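Local coordinates for protein citrate synthase (Mycobacterium tuberculosis, PDB 4TVM) that catalyses the condensation of oxaloacetate with acetyl-CoA and water to give citrate and CoA, a step of the Krebs cycle, at residues I86-C89 / Y90-Y94; Y212-P216 / E217-A221; G370-Y373 / R374-F378; G390-P393 / G394-H398. All blocks are in the same frame, centred on the assembly; numbering follows the deposited sequence.

Contact 1 (I86-C89 / Y90-Y94); sequences IEVC and YLLIY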
loop_
_atom_site.group_PDB
_atom_site.type_symbol
_atom_site.label_atom_id
_atom_site.label_comp_id
_atom_site.label_asym_id
_atom_site.label_seq_id
_atom_site.Cartn_x
_atom_site.Cartn_y
_atom_site.Cartn_z
ATOM N N ILE A 86 20.738 0.028 15.333
ATOM C CA ILE A 86 20.811 -1.387 14.977
ATOM C C ILE A 86 20.331 -2.283 16.103
ATOM O O ILE A 86 19.679 -3.296 15.883
ATOM C CB ILE A 86 22.219 -1.816 14.553
ATOM C CG1 ILE A 86 22.704 -0.925 13.399
ATOM C CG2 ILE A 86 22.176 -3.270 14.120
ATOM C CD1 ILE A 86 23.817 -1.510 12.563
ATOM N N GLU A 87 20.657 -1.923 17.331
ATOM C CA GLU A 87 20.256 -2.753 18.450
ATOM C C GLU A 87 18.725 -2.729 18.521
ATOM O O GLU A 87 18.059 -3.732 18.791
ATOM C CB GLU A 87 20.870 -2.217 19.685
ATOM C CG GLU A 87 21.036 -3.266 20.753
ATOM C CD GLU A 87 21.346 -2.661 22.098
ATOM O OE1 GLU A 87 20.840 -1.557 22.367
ATOM O OE2 GLU A 87 22.072 -3.320 22.876
ATOM N N VAL A 88 18.188 -1.562 18.226
ATOM C CA VAL A 88 16.762 -1.339 18.197
ATOM C C VAL A 88 16.073 -2.106 17.086
ATOM O O VAL A 88 15.016 -2.695 17.331
ATOM C CB VAL A 88 16.485 0.158 18.107
ATOM C CG1 VAL A 88 15.036 0.425 17.751
ATOM C CG2 VAL A 88 16.826 0.787 19.461
ATOM N N CYS A 89 16.676 -2.131 15.883
ATOM C CA CYS A 89 16.220 -3.008 14.785
ATOM C C CYS A 89 16.122 -4.399 15.300
ATOM O O CYS A 89 15.101 -5.038 15.194
ATOM C CB CYS A 89 17.214 -3.024 13.607
ATOM S SG CYS A 89 17.343 -1.487 12.630
ATOM N N TYR A 90 17.213 -4.905 15.846
ATOM C CA TYR A 90 17.220 -6.294 16.311
ATOM C C TYR A 90 16.106 -6.518 17.318
ATOM O O TYR A 90 15.360 -7.494 17.179
ATOM C CB TYR A 90 18.552 -6.644 16.940
ATOM C CG TYR A 90 18.633 -8.066 17.446
ATOM C CD1 TYR A 90 17.847 -8.485 18.499
ATOM C CD2 TYR A 90 19.503 -8.991 16.867
ATOM C CE1 TYR A 90 17.919 -9.775 18.963
ATOM C CE2 TYR A 90 19.586 -10.278 17.338
ATOM C CZ TYR A 90 18.800 -10.648 18.394
ATOM O OH TYR A 90 18.854 -11.914 18.879
ATOM N N LEU A 91 15.983 -5.617 18.309
ATOM C CA LEU A 91 15.065 -5.823 19.407
ATOM C C LEU A 91 13.692 -5.929 18.838
ATOM O O LEU A 91 12.989 -6.881 19.102
ATOM C CB LEU A 91 15.142 -4.645 20.396
ATOM C CG LEU A 91 13.962 -4.344 21.331
ATOM C CD1 LEU A 91 13.959 -5.308 22.514
ATOM C CD2 LEU A 91 14.049 -2.907 21.820
ATOM N N LEU A 92 13.297 -4.935 18.055
ATOM C CA LEU A 92 11.949 -4.892 17.577
ATOM C C LEU A 92 11.612 -6.121 16.786
ATOM O O LEU A 92 10.546 -6.707 16.984
ATOM C CB LEU A 92 11.781 -3.735 16.639
ATOM C CG LEU A 92 11.666 -2.331 17.173
ATOM C CD1 LEU A 92 11.926 -1.450 15.973
ATOM C CD2 LEU A 92 10.292 -2.087 17.744
ATOM N N ILE A 93 12.485 -6.477 15.850
ATOM C CA ILE A 93 12.211 -7.612 14.977
ATOM C C ILE A 93 12.161 -8.947 15.721
ATOM O O ILE A 93 11.199 -9.670 15.574
ATOM C CB ILE A 93 13.233 -7.662 13.831
ATOM C CG1 ILE A 93 12.941 -6.547 12.848
ATOM C CG2 ILE A 93 13.237 -9.003 13.121
ATOM C CD1 ILE A 93 14.111 -6.227 11.978
ATOM N N TYR A 94 13.156 -9.275 16.529
ATOM C CA TYR A 94 13.156 -10.593 17.186
ATOM C C TYR A 94 12.651 -10.522 18.609
ATOM O O TYR A 94 12.563 -11.527 19.285
ATOM C CB TYR A 94 14.542 -11.195 17.186
ATOM C CG TYR A 94 15.169 -11.176 15.835
ATOM C CD1 TYR A 94 14.754 -12.066 14.856
ATOM C CD2 TYR A 94 16.159 -10.266 15.520
ATOM C CE1 TYR A 94 15.318 -12.046 13.603
ATOM C CE2 TYR A 94 16.711 -10.228 14.265
ATOM C CZ TYR A 94 16.292 -11.122 13.323
ATOM O OH TYR A 94 16.844 -11.087 12.088
#

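Contact 2 (Y212-P216 / E217-A221); sequences YQADP and EVVRA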
loop_
_atom_site.group_PDB
_atom_site.type_symbol
_atom_site.label_atom_id
_atom_site.label_comp_id
_atom_site.label_asym_id
_atom_site.label_seq_id
_atom_site.Cartn_x
_atom_site.Cartn_y
_atom_site.Cartn_z
ATOM N N TYR A 212 35.686 11.483 3.485
ATOM C CA TYR A 212 34.601 11.915 4.322
ATOM C C TYR A 212 34.842 11.534 5.766
ATOM O O TYR A 212 35.132 10.373 6.074
ATOM C CB TYR A 212 33.304 11.261 3.856
ATOM C CG TYR A 212 32.096 11.795 4.576
ATOM C CD1 TYR A 212 31.566 13.013 4.238
ATOM C CD2 TYR A 212 31.521 11.097 5.622
ATOM C CE1 TYR A 212 30.479 13.528 4.900
ATOM C CE2 TYR A 212 30.426 11.616 6.297
ATOM C CZ TYR A 212 29.915 12.830 5.909
ATOM O OH TYR A 212 28.844 13.365 6.558
ATOM N N GLN A 213 34.704 12.506 6.653
ATOM C CA GLN A 213 34.703 12.229 8.086
ATOM C C GLN A 213 33.363 12.602 8.605
ATOM O O GLN A 213 32.964 13.749 8.480
ATOM C CB GLN A 213 35.683 13.113 8.817
ATOM C CG GLN A 213 37.122 12.690 8.686
ATOM C CD GLN A 213 38.037 13.884 8.580
ATOM O OE1 GLN A 213 37.596 14.983 8.227
ATOM N NE2 GLN A 213 39.323 13.683 8.887
ATOM N N ALA A 214 32.679 11.662 9.226
ATOM C CA ALA A 214 31.388 11.961 9.809
ATOM C C ALA A 214 31.594 12.704 11.110
ATOM O O ALA A 214 32.474 12.337 11.867
ATOM C CB ALA A 214 30.641 10.675 10.066
ATOM N N ASP A 215 30.807 13.751 11.358
ATOM C CA ASP A 215 30.843 14.405 12.644
ATOM C C ASP A 215 30.168 13.520 13.678
ATOM O O ASP A 215 29.016 13.102 13.475
ATOM C CB ASP A 215 30.171 15.747 12.595
ATOM C CG ASP A 215 30.078 16.395 13.953
ATOM O OD1 ASP A 215 30.563 15.815 14.945
ATOM O OD2 ASP A 215 29.533 17.505 14.044
ATOM N N PRO A 216 30.879 13.238 14.797
ATOM C CA PRO A 216 30.274 12.263 15.707
ATOM C C PRO A 216 29.009 12.771 16.329
ATOM O O PRO A 216 28.106 12.007 16.573
ATOM C CB PRO A 216 31.337 12.089 16.804
ATOM C CG PRO A 216 32.633 12.534 16.178
ATOM C CD PRO A 216 32.197 13.689 15.317
ATOM N N GLU A 217 28.960 14.057 16.616
ATOM C CA GLU A 217 27.747 14.632 17.148
ATOM C C GLU A 217 26.621 14.468 16.148
ATOM O O GLU A 217 25.487 14.214 16.521
ATOM C CB GLU A 217 27.953 16.098 17.509
ATOM C CG GLU A 217 28.008 16.279 19.019
ATOM C CD GLU A 217 28.973 17.353 19.489
ATOM O OE1 GLU A 217 29.718 17.920 18.653
ATOM O OE2 GLU A 217 28.977 17.621 20.718
ATOM N N VAL A 218 26.959 14.568 14.878
ATOM C CA VAL A 218 25.992 14.354 13.810
ATOM C C VAL A 218 25.497 12.936 13.731
ATOM O O VAL A 218 24.327 12.700 13.520
ATOM C CB VAL A 218 26.599 14.653 12.453
ATOM C CG1 VAL A 218 25.524 14.524 11.374
ATOM C CG2 VAL A 218 27.140 16.060 12.442
ATOM N N VAL A 219 26.412 12.002 13.895
ATOM C CA VAL A 219 26.108 10.599 13.841
ATOM C C VAL A 219 25.160 10.171 14.921
ATOM O O VAL A 219 24.176 9.470 14.659
ATOM C CB VAL A 219 27.400 9.817 14.046
ATOM C CG1 VAL A 219 27.166 8.312 13.967
ATOM C CG2 VAL A 219 28.430 10.308 13.038
ATOM N N ARG A 220 25.491 10.570 16.147
ATOM C CA ARG A 220 24.732 10.194 17.323
ATOM C C ARG A 220 23.382 10.827 17.198
ATOM O O ARG A 220 22.400 10.240 17.577
ATOM C CB ARG A 220 25.440 10.669 18.578
ATOM C CG ARG A 220 24.547 10.769 19.812
ATOM C CD ARG A 220 25.259 10.285 21.067
ATOM N NE ARG A 220 24.415 10.419 22.266
ATOM C CZ ARG A 220 24.347 11.510 23.032
ATOM N NH1 ARG A 220 25.069 12.595 22.754
ATOM N NH2 ARG A 220 23.541 11.528 24.088
ATOM N N ALA A 221 23.317 12.020 16.637
ATOM C CA ALA A 221 22.035 12.661 16.493
ATOM C C ALA A 221 21.140 11.904 15.511
ATOM O O ALA A 221 19.966 11.718 15.767
ATOM C CB ALA A 221 22.217 14.077 16.032
#

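Contact 3 (G370-Y373 / R374-F378); sequences GLIY and RALGF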
loop_
_atom_site.group_PDB
_atom_site.type_symbol
_atom_site.label_atom_id
_atom_site.label_comp_id
_atom_site.label_asym_id
_atom_site.label_seq_id
_atom_site.Cartn_x
_atom_site.Cartn_y
_atom_site.Cartn_z
ATOM N N GLY A 370 12.208 18.403 12.121
ATOM C CA GLY A 370 12.451 19.057 10.846
ATOM C C GLY A 370 13.689 19.925 10.909
ATOM O O GLY A 370 14.569 19.866 10.030
ATOM N N LEU A 371 13.763 20.708 11.969
ATOM C CA LEU A 371 14.856 21.661 12.164
ATOM C C LEU A 371 16.155 20.931 12.245
ATOM O O LEU A 371 17.122 21.320 11.608
ATOM C CB LEU A 371 14.655 22.445 13.448
ATOM C CG LEU A 371 13.240 23.012 13.578
ATOM C CD1 LEU A 371 13.107 23.782 14.886
ATOM C CD2 LEU A 371 12.883 23.867 12.364
ATOM N N ILE A 372 16.163 19.845 13.015
ATOM C CA ILE A 372 17.363 19.013 13.163
ATOM C C ILE A 372 17.815 18.482 11.816
ATOM O O ILE A 372 18.946 18.713 11.387
ATOM C CB ILE A 372 17.103 17.824 14.099
ATOM C CG1 ILE A 372 16.767 18.336 15.502
ATOM C CG2 ILE A 372 18.323 16.919 14.174
ATOM C CD1 ILE A 372 16.600 17.244 16.527
ATOM N N TYR A 373 16.940 17.764 11.137
ATOM C CA TYR A 373 17.312 17.216 9.831
ATOM C C TYR A 373 17.905 18.323 8.981
ATOM O O TYR A 373 18.952 18.136 8.384
ATOM C CB TYR A 373 16.098 16.656 9.096
ATOM C CG TYR A 373 15.591 15.320 9.561
ATOM C CD1 TYR A 373 16.449 14.348 10.086
ATOM C CD2 TYR A 373 14.245 14.985 9.380
ATOM C CE1 TYR A 373 15.969 13.100 10.456
ATOM C CE2 TYR A 373 13.751 13.744 9.758
ATOM C CZ TYR A 373 14.612 12.806 10.296
ATOM O OH TYR A 373 14.125 11.570 10.666
ATOM N N ARG A 374 17.229 19.469 8.912
ATOM C CA ARG A 374 17.749 20.584 8.131
ATOM C C ARG A 374 19.093 21.024 8.683
ATOM O O ARG A 374 20.013 21.309 7.923
ATOM C CB ARG A 374 16.795 21.786 8.119
ATOM C CG ARG A 374 17.416 22.985 7.413
ATOM C CD ARG A 374 16.455 24.142 7.282
ATOM N NE ARG A 374 16.982 25.150 6.373
ATOM C CZ ARG A 374 16.944 25.075 5.040
ATOM N NH1 ARG A 374 16.410 24.022 4.419
ATOM N NH2 ARG A 374 17.442 26.065 4.313
ATOM N N ALA A 375 19.187 21.081 10.012
ATOM C CA ALA A 375 20.440 21.367 10.711
ATOM C C ALA A 375 21.577 20.445 10.287
ATOM O O ALA A 375 22.707 20.889 10.156
ATOM C CB ALA A 375 20.245 21.287 12.222
ATOM N N LEU A 376 21.279 19.173 10.056
ATOM C CA LEU A 376 22.309 18.210 9.634
ATOM C C LEU A 376 22.596 18.313 8.143
ATOM O O LEU A 376 23.413 17.538 7.619
ATOM C CB LEU A 376 21.909 16.767 9.987
ATOM C CG LEU A 376 21.328 16.554 11.398
ATOM C CD1 LEU A 376 20.824 15.136 11.620
ATOM C CD2 LEU A 376 22.342 16.936 12.471
ATOM N N GLY A 377 21.925 19.244 7.455
ATOM C CA GLY A 377 22.134 19.437 6.014
ATOM C C GLY A 377 21.177 18.683 5.090
ATOM O O GLY A 377 21.376 18.650 3.858
ATOM N N PHE A 378 20.129 18.078 5.658
ATOM C CA PHE A 378 19.167 17.367 4.843
ATOM C C PHE A 378 18.197 18.371 4.276
ATOM O O PHE A 378 17.675 19.226 5.015
ATOM C CB PHE A 378 18.442 16.294 5.648
ATOM C CG PHE A 378 19.321 15.111 6.009
ATOM C CD1 PHE A 378 19.747 14.230 5.029
ATOM C CD2 PHE A 378 19.730 14.901 7.306
ATOM C CE1 PHE A 378 20.560 13.170 5.340
ATOM C CE2 PHE A 378 20.540 13.835 7.628
ATOM C CZ PHE A 378 20.960 12.969 6.639
#

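Contact 4 (G390-P393 / G394-H398); sequences GRLP and GWIAH. With OAA (oxaloacetate ion), chain B.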
loop_
_atom_site.group_PDB
_atom_site.type_symbol
_atom_site.label_atom_id
_atom_site.label_comp_id
_atom_site.label_asym_id
_atom_site.label_seq_id
_atom_site.Cartn_x
_atom_site.Cartn_y
_atom_site.Cartn_z
ATOM N N GLY A 390 14.053 5.004 9.200
ATOM C CA GLY A 390 13.934 4.777 10.643
ATOM C C GLY A 390 12.830 3.808 10.941
ATOM O O GLY A 390 12.980 2.920 11.761
ATOM N N ARG A 391 11.711 3.963 10.254
ATOM C CA ARG A 391 10.569 3.085 10.469
ATOM C C ARG A 391 10.734 1.665 9.922
ATOM O O ARG A 391 10.000 0.741 10.335
ATOM C CB ARG A 391 9.328 3.718 9.855
ATOM C CG ARG A 391 8.077 2.903 10.033
ATOM C CD ARG A 391 7.829 2.539 11.482
ATOM N NE ARG A 391 7.668 3.736 12.309
ATOM C CZ ARG A 391 6.587 4.525 12.321
ATOM N NH1 ARG A 391 5.541 4.288 11.530
ATOM N NH2 ARG A 391 6.565 5.589 13.109
ATOM N N LEU A 392 11.677 1.478 9.002
ATOM C CA LEU A 392 11.831 0.178 8.348
ATOM C C LEU A 392 11.817 -1.019 9.302
ATOM O O LEU A 392 11.173 -2.025 9.029
ATOM C CB LEU A 392 13.093 0.187 7.512
ATOM C CG LEU A 392 13.493 -1.076 6.762
ATOM C CD1 LEU A 392 12.458 -1.488 5.729
ATOM C CD2 LEU A 392 14.847 -0.840 6.096
ATOM N N PRO A 393 12.560 -0.949 10.414
ATOM C CA PRO A 393 12.555 -2.079 11.343
ATOM C C PRO A 393 11.161 -2.407 11.899
ATOM O O PRO A 393 10.825 -3.580 12.157
ATOM C CB PRO A 393 13.500 -1.608 12.456
ATOM C CG PRO A 393 13.607 -0.124 12.284
ATOM C CD PRO A 393 13.582 0.033 10.801
ATOM N N GLY A 394 10.343 -1.383 12.060
ATOM C CA GLY A 394 9.013 -1.570 12.612
ATOM C C GLY A 394 8.135 -2.205 11.574
ATOM O O GLY A 394 7.394 -3.164 11.853
ATOM N N TRP A 395 8.193 -1.653 10.370
ATOM C CA TRP A 395 7.499 -2.254 9.240
ATOM C C TRP A 395 7.808 -3.705 9.190
ATOM O O TRP A 395 6.919 -4.523 9.047
ATOM C CB TRP A 395 7.904 -1.611 7.919
ATOM C CG TRP A 395 7.310 -0.253 7.713
ATOM C CD1 TRP A 395 6.249 0.270 8.344
ATOM C CD2 TRP A 395 7.772 0.744 6.800
ATOM N NE1 TRP A 395 5.999 1.541 7.894
ATOM C CE2 TRP A 395 6.934 1.863 6.951
ATOM C CE3 TRP A 395 8.841 0.809 5.889
ATOM C CZ2 TRP A 395 7.116 3.030 6.238
ATOM C CZ3 TRP A 395 9.010 1.976 5.154
ATOM C CH2 TRP A 395 8.142 3.069 5.327
ATOM N N ILE A 396 9.070 -4.038 9.332
ATOM C CA ILE A 396 9.497 -5.425 9.176
ATOM C C ILE A 396 9.010 -6.313 10.314
ATOM O O ILE A 396 8.602 -7.453 10.088
ATOM C CB ILE A 396 11.029 -5.504 9.028
ATOM C CG1 ILE A 396 11.437 -4.930 7.681
ATOM C CG2 ILE A 396 11.512 -6.942 9.098
ATOM C CD1 ILE A 396 12.933 -4.830 7.440
ATOM N N ALA A 397 9.080 -5.790 11.540
ATOM C CA ALA A 397 8.742 -6.534 12.740
ATOM C C ALA A 397 7.301 -6.963 12.729
ATOM O O ALA A 397 6.991 -8.086 13.143
ATOM C CB ALA A 397 8.998 -5.656 13.945
ATOM N N HIS A 398 6.427 -6.038 12.297
ATOM C CA HIS A 398 4.983 -6.257 12.243
ATOM C C HIS A 398 4.594 -7.273 11.184
ATOM O O HIS A 398 3.767 -8.137 11.417
ATOM C CB HIS A 398 4.262 -4.936 11.946
ATOM C CG HIS A 398 4.144 -4.040 13.131
ATOM N ND1 HIS A 398 5.145 -3.170 13.507
ATOM C CD2 HIS A 398 3.158 -3.884 14.037
ATOM C CE1 HIS A 398 4.768 -2.506 14.583
ATOM N NE2 HIS A 398 3.567 -2.923 14.928
HETATM O O1 OAA B . 6.135 8.572 14.078
HETATM O O2 OAA B . 6.186 10.717 13.509
HETATM O O4 OAA B . 1.438 8.331 14.365
HETATM O O5 OAA B . 2.287 6.513 13.486
HETATM O O3 OAA B . 4.353 7.577 12.726
HETATM C C1 OAA B . 5.568 9.658 13.800
HETATM C C2 OAA B . 4.065 9.662 13.840
HETATM C C3 OAA B . 3.625 8.292 13.390
HETATM C C4 OAA B . 2.346 7.715 13.754
#

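Contact 1 (I86-C89 / Y90-Y94)
Four backbone hydrogen bonds join Ile-86, Glu-87, Val-88 and Cys-89 to the residues one turn further on. Tyr-90 N donates to Ile-86 O at 2.9 Å, and Leu-91 N to Glu-87 O at 2.8 Å. Leu-92 N reaches Val-88 O at 2.9 Å, followed by Ile-93 N, which reaches Cys-89 O at 3.1 Å. The unbroken i to i+4 pattern is that of an alpha-helix, here 85-94, a short helix of the citrate synthase fold, largely buried here and packed against the long helix 383-403.

Among the side chains, Val-88 and Leu-92 lie side by side and point the same way, with Val-88 CG1 4.0 Å from Leu-92 CD1. The valine branch CG1 reaches forward along the helix because it stands anti to the backbone N (chi1 167°). Both residues also touch Tyr-71, while Leu-92 and the small Cys-89 rest on Pro-393; apolar residues suit this buried face. Ile-93 lays CG1 alongside Cys-89 O at 3.5 Å and turns toward Ile-396.

Aromatic packing one turn on, within 90-94 itself, occupies another face, which is partly exposed. Tyr-94 CD2 stands over one face of the Tyr-90 ring, 3.6 Å above the centre of its plane. A tyrosine suits position 94, since its ring can pack here while its hydroxyl is hydrogen-bonded to Glu-161. Tyr-90 also meets Phe-106 of helix 100-111 edge-to-face.

Contact 2 (Y212-P216 / E217-A221)
Asp-215 reaches forward over the start of a helix to the backbone of Glu-217 and the side chain of Val-218. From the CB of Asp-215, which lies against the CG2 branch of Val-218, the chain runs across the valine at about a right angle. With chi1 at 175° the carboxylate swings away from the backbone N of Asp-215, toward the first turn of the helix. There OD1 of Asp-215 accepts a hydrogen bond from Glu-217 N at 2.9 Å. The donor comes from above the carboxylate plane, 58° out of it, and the bond is bent to 138° at the hydrogen. The other oxygen, OD2, lies beside Val-218 CG2.

This is an N-cap. Aspartate suits the position because its acceptor meets an amide that the first turn cannot pair, and its negative charge would probably interact well with the helix dipole. Pro-216 fits the next place, where no N-H is required, and its carbonyl O accepts from Arg-220 N at 3.0 Å. Ala-214 and Val-219 complete the start as a hydrophobic staple, Ala-214 CB touching Val-219 CG2 at 3.7 Å across the capping residue. Asp-215 OD1 and Glu-217 OE1 are 4.3 Å apart, a like-charge proximity whose cost the helix N terminus probably offsets for Asp-215.

The contact lies at the surface. Tyr-212 packs back on Leu-201 and Phe-205 and Ala-214 on Glu-198, so the loop is held against helix 196-205 as it enters helix 216-229.

Contact 3 (G370-Y373 / R374-F378)
Tyr-373 and Phe-378 meet round a Schellman motif, the C-terminal end of helix 367-375, a short helix that begins just after the active-site residue Asp-366. Two bonds define the motif. Phe-378 N donates to Tyr-373 O at 3.0 Å, spanning the turn, and inside that bond Gly-377 N donates to Arg-374 O at 2.9 Å. Gly-377 makes the reversal with a phi of 94°, a backbone shape at which a side chain would press against the preceding carbonyl, so glycine suits the place.

The apolar contact that often accompanies such a cap is present as well, with Tyr-373 CB 4.2 Å from Phe-378 CB. A chi1 of -71° sets Phe-378 CG beside its own backbone N, and from there the ring edge reaches the backbone of the tyrosine, CD2 of Phe-378 lying 3.5 Å from Tyr-373 O, which stays near the ring plane. This carbonyl is thus held by the bond from Phe-378 N and receives a weak second one from Leu-376 N.

Before the cap the i to i+4 bonding continues, Arg-374 N reaching Gly-370 O at 2.9 Å in a nearly straight bond. Ile-372 and Leu-376 lie side by side and point the same way, Ile-372 CG2 being 4.0 Å from Leu-376 CD1. Branched apolar residues suit this face.

Ile-372 and Leu-376 fill the space between helix 216-229 and helix 317-329. Phe-378 packs on helix 196-205. Leu-371 leans on helix 270-281, and Arg-374, exposed and extended, runs outward along that helix, touching Leu-275.

Contact 4 (G390-P393 / G394-H398)
Arg-391 and Trp-395 form the tight part. Arg-391 CG lies over the indole face, 3.5 Å from the centroid of the five-membered ring, in a CH-pi contact. The arginine then bends at chi2 (53°) and chi3 (61°), leaving its guanidinium 86° from the indole plane. Gly-394, without a side chain, lets Arg-391 CD pass close by. Arg-391 O accepts from both Gly-394 N, at 2.8 Å, and Trp-395 N, at 3.0 Å, where the helix kinks at Pro-393, whose nitrogen has no hydrogen.

The fit is looser where Leu-392 CD1 lies 4.3 Å from Trp-395 CE3; the same methyl packs at 3.8 Å on Ile-396 CD1. The guanidinium end faces the ligand pocket, where Arg-391 NH2 donates to O3, the keto oxygen of oxaloacetate, at 3.0 Å; O3 lies in the guanidinium plane and carboxylate O1 nearby. A cation suits a pocket for this dianion. Arg-391 NE, bonded to His-229 O, helps to orient the group. Gly-394 O takes bonds from His-398 N and ND1 on opposite faces of its plane, holding the imidazole to the helix.

Within helix 383-403, Trp-395 packs on helices 236-246 and 251-262, while Leu-392 and Ile-396 face helix 159-182.

In the fold
All four contacts are local, so along the chain they come in series; none nests within or crosses another, and none closes a long loop. Contact 1 comes first, within helix 85-94. Contact 2 follows where a loop turns into helix 216-229, and contact 3 ends helix 367-375. Contact 4 lies in the next helix, 383-403, near the centre of the chain. In space they form two pairs. Contacts 1 and 4 touch, joining an early helix to helix 383-403, which carries a substrate-binding arginine. Contacts 2 and 3 meet through Val-218 and Leu-376, bringing a helix start against a helix end. Contacts 3 and 4 do not touch; their nearest atoms are about 7 Å apart.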